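Local coordinates for protein acetylglutamate kinase (Streptococcus mutans, PDB 3L86) that probably phosphorylates N-acetyl-L-glutamate with ATP, a step of arginine biosynthesis, and is seen here with ADP and N-acetyl-L-glutamate bound, at residues G267-L270 / L271-T274. Numbering follows the deposited sequence.
Sequences GDNL and LTGT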
ATOM      1  N   GLY A 267      -5.201 -10.188  -4.192  1.00  9.45           N
ATOM      2  CA  GLY A 267      -5.447 -11.520  -3.530  1.00  8.11           C
ATOM      3  C   GLY A 267      -4.743 -11.610  -2.150  1.00  7.54           C
ATOM      4  O   GLY A 267      -4.244 -10.614  -1.609  1.00  7.10           O
ATOM      5  N   ASP A 268      -4.723 -12.791  -1.558  1.00  7.49           N
ATOM      6  CA  ASP A 268      -4.182 -12.948  -0.212  1.00  7.01           C
ATOM      7  C   ASP A 268      -2.739 -13.492  -0.211  1.00  6.52           C
ATOM      8  O   ASP A 268      -2.232 -13.905   0.836  1.00  5.44           O
ATOM      9  CB  ASP A 268      -5.116 -13.803   0.682  1.00  6.15           C
ATOM     10  CG  ASP A 268      -5.055 -15.330   0.396  1.00  9.01           C
ATOM     11  OD1 ASP A 268      -4.359 -15.746  -0.537  1.00  8.39           O
ATOM     12  OD2 ASP A 268      -5.714 -16.139   1.141  1.00  8.34           O
ATOM     13  N   ASN A 269      -2.104 -13.518  -1.374  1.00  5.90           N
ATOM     14  CA  ASN A 269      -0.727 -14.072  -1.499  1.00  7.23           C
ATOM     15  C   ASN A 269       0.024 -13.399  -2.658  1.00  7.38           C
ATOM     16  O   ASN A 269      -0.539 -12.558  -3.360  1.00  7.18           O
ATOM     17  CB  ASN A 269      -0.710 -15.617  -1.672  1.00  7.08           C
ATOM     18  CG  ASN A 269      -1.349 -16.101  -3.001  1.00 11.42           C
ATOM     19  OD1 ASN A 269      -0.652 -16.350  -4.011  1.00 11.58           O
ATOM     20  ND2 ASN A 269      -2.689 -16.278  -2.986  1.00  8.45           N
ATOM     21  N   LEU A 270       1.254 -13.809  -2.906  1.00  7.04           N
ATOM     22  CA  LEU A 270       2.075 -13.159  -3.961  1.00  7.81           C
ATOM     23  C   LEU A 270       1.849 -13.645  -5.389  1.00  9.37           C
ATOM     24  O   LEU A 270       2.392 -13.016  -6.327  1.00  9.84           O
ATOM     25  CB  LEU A 270       3.587 -13.350  -3.634  1.00  7.63           C
ATOM     26  CG  LEU A 270       4.086 -12.636  -2.374  1.00  5.76           C
ATOM     27  CD1 LEU A 270       5.500 -13.122  -1.918  1.00  6.93           C
ATOM     28  CD2 LEU A 270       4.026 -11.099  -2.564  1.00  5.55           C
ATOM     29  N   LEU A 271       1.109 -14.755  -5.578  1.00  9.18           N
ATOM     30  CA  LEU A 271       1.092 -15.439  -6.910  1.00 10.64           C
ATOM     31  C   LEU A 271      -0.302 -15.603  -7.587  1.00 10.68           C
ATOM     32  O   LEU A 271      -0.416 -15.447  -8.821  1.00  9.69           O
ATOM     33  CB  LEU A 271       1.802 -16.816  -6.845  1.00 11.25           C
ATOM     34  CG  LEU A 271       3.226 -16.967  -6.268  1.00 13.39           C
ATOM     35  CD1 LEU A 271       3.591 -18.498  -6.090  1.00 14.62           C
ATOM     36  CD2 LEU A 271       4.332 -16.185  -7.042  1.00 13.88           C
ATOM     37  N   THR A 272      -1.355 -15.865  -6.800  1.00 10.16           N
ATOM     38  CA  THR A 272      -2.730 -16.132  -7.341  1.00 10.81           C
ATOM     39  C   THR A 272      -3.819 -15.177  -6.790  1.00 10.55           C
ATOM     40  O   THR A 272      -3.660 -14.609  -5.681  1.00  9.74           O
ATOM     41  CB  THR A 272      -3.140 -17.606  -7.084  1.00 10.91           C
ATOM     42  OG1 THR A 272      -3.328 -17.832  -5.679  1.00 12.74           O
ATOM     43  CG2 THR A 272      -2.058 -18.569  -7.645  1.00 14.80           C
ATOM     44  N   GLY A 273      -4.911 -14.986  -7.544  1.00 10.46           N
ATOM     45  CA  GLY A 273      -5.958 -13.994  -7.185  1.00 12.00           C
ATOM     46  C   GLY A 273      -6.630 -13.356  -8.409  1.00 13.01           C
ATOM     47  O   GLY A 273      -6.875 -14.026  -9.431  1.00 14.14           O
ATOM     48  N   THR A 274      -6.984 -12.093  -8.341  1.00 12.12           N
ATOM     49  CA  THR A 274      -7.561 -11.469  -9.533  1.00 12.84           C
ATOM     50  C   THR A 274      -6.505 -10.644 -10.286  1.00 14.71           C
ATOM     51  O   THR A 274      -5.879  -9.767  -9.688  1.00 14.29           O
ATOM     52  CB  THR A 274      -8.694 -10.496  -9.129  1.00 13.29           C
ATOM     53  OG1 THR A 274      -9.726 -11.200  -8.412  1.00 11.04           O
ATOM     54  CG2 THR A 274      -9.252  -9.730 -10.366  1.00 10.42           C
TER
HETATM   55  O   HOH W   1      -5.724 -14.812  -3.515  1.00  5.22           O
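The carbonyl oxygen OD1 of Asn269 takes two backbone N-H groups at once, from Leu271 N at 2.8 Å and from Thr272 N at 2.9 Å. Both donors come from the same face of the amide, that of Leu271 standing 40° above the carbonyl plane. The bond to Leu271 N closes an Asx turn, in which the side chain of Asn269 imitates a peptide carbonyl, and Thr272 N, one residue further on, adds a second bond to the same oxygen. A chi1 of 66° sets CG of Asn269 between the backbone N and the carbonyl carbon, which brings the amide in over the inside of the bend. Asparagine suits the place because the other half of its amide donates. Asn269 ND2 reaches Thr272 OG1 at 3.2 Å. A nearly straight bond of 3.0 Å joins Asn269 ND2 to Asp268 OD1, and both acceptors lie close to the amide plane. Held from both ends, the amide is fixed in its rotation. Asp268 in turn is steadied through OD2 by a salt bridge to Lys216.

Where the loop closes, a water bridges Asp268 N and Thr272 O, 3.0 Å from each. Glycine suits both ends: a CB on Gly267 would clash with Thr272 O, and one on Gly273 would, in its backbone conformation, be jammed against that same oxygen.

Leu270 buries its apolar side chain against Phe55, Gln58 and Ile59 of helix 53-64, while the more exposed Leu271 touches Gln58. The loop links antiparallel strands 263-267 and 274-277 of the central sheet; Gly267, at its start, lies about 7 Å from the side chain of the predicted transition-state stabilizer Lys249, and Thr274 leads the chain in beside strand 223-229.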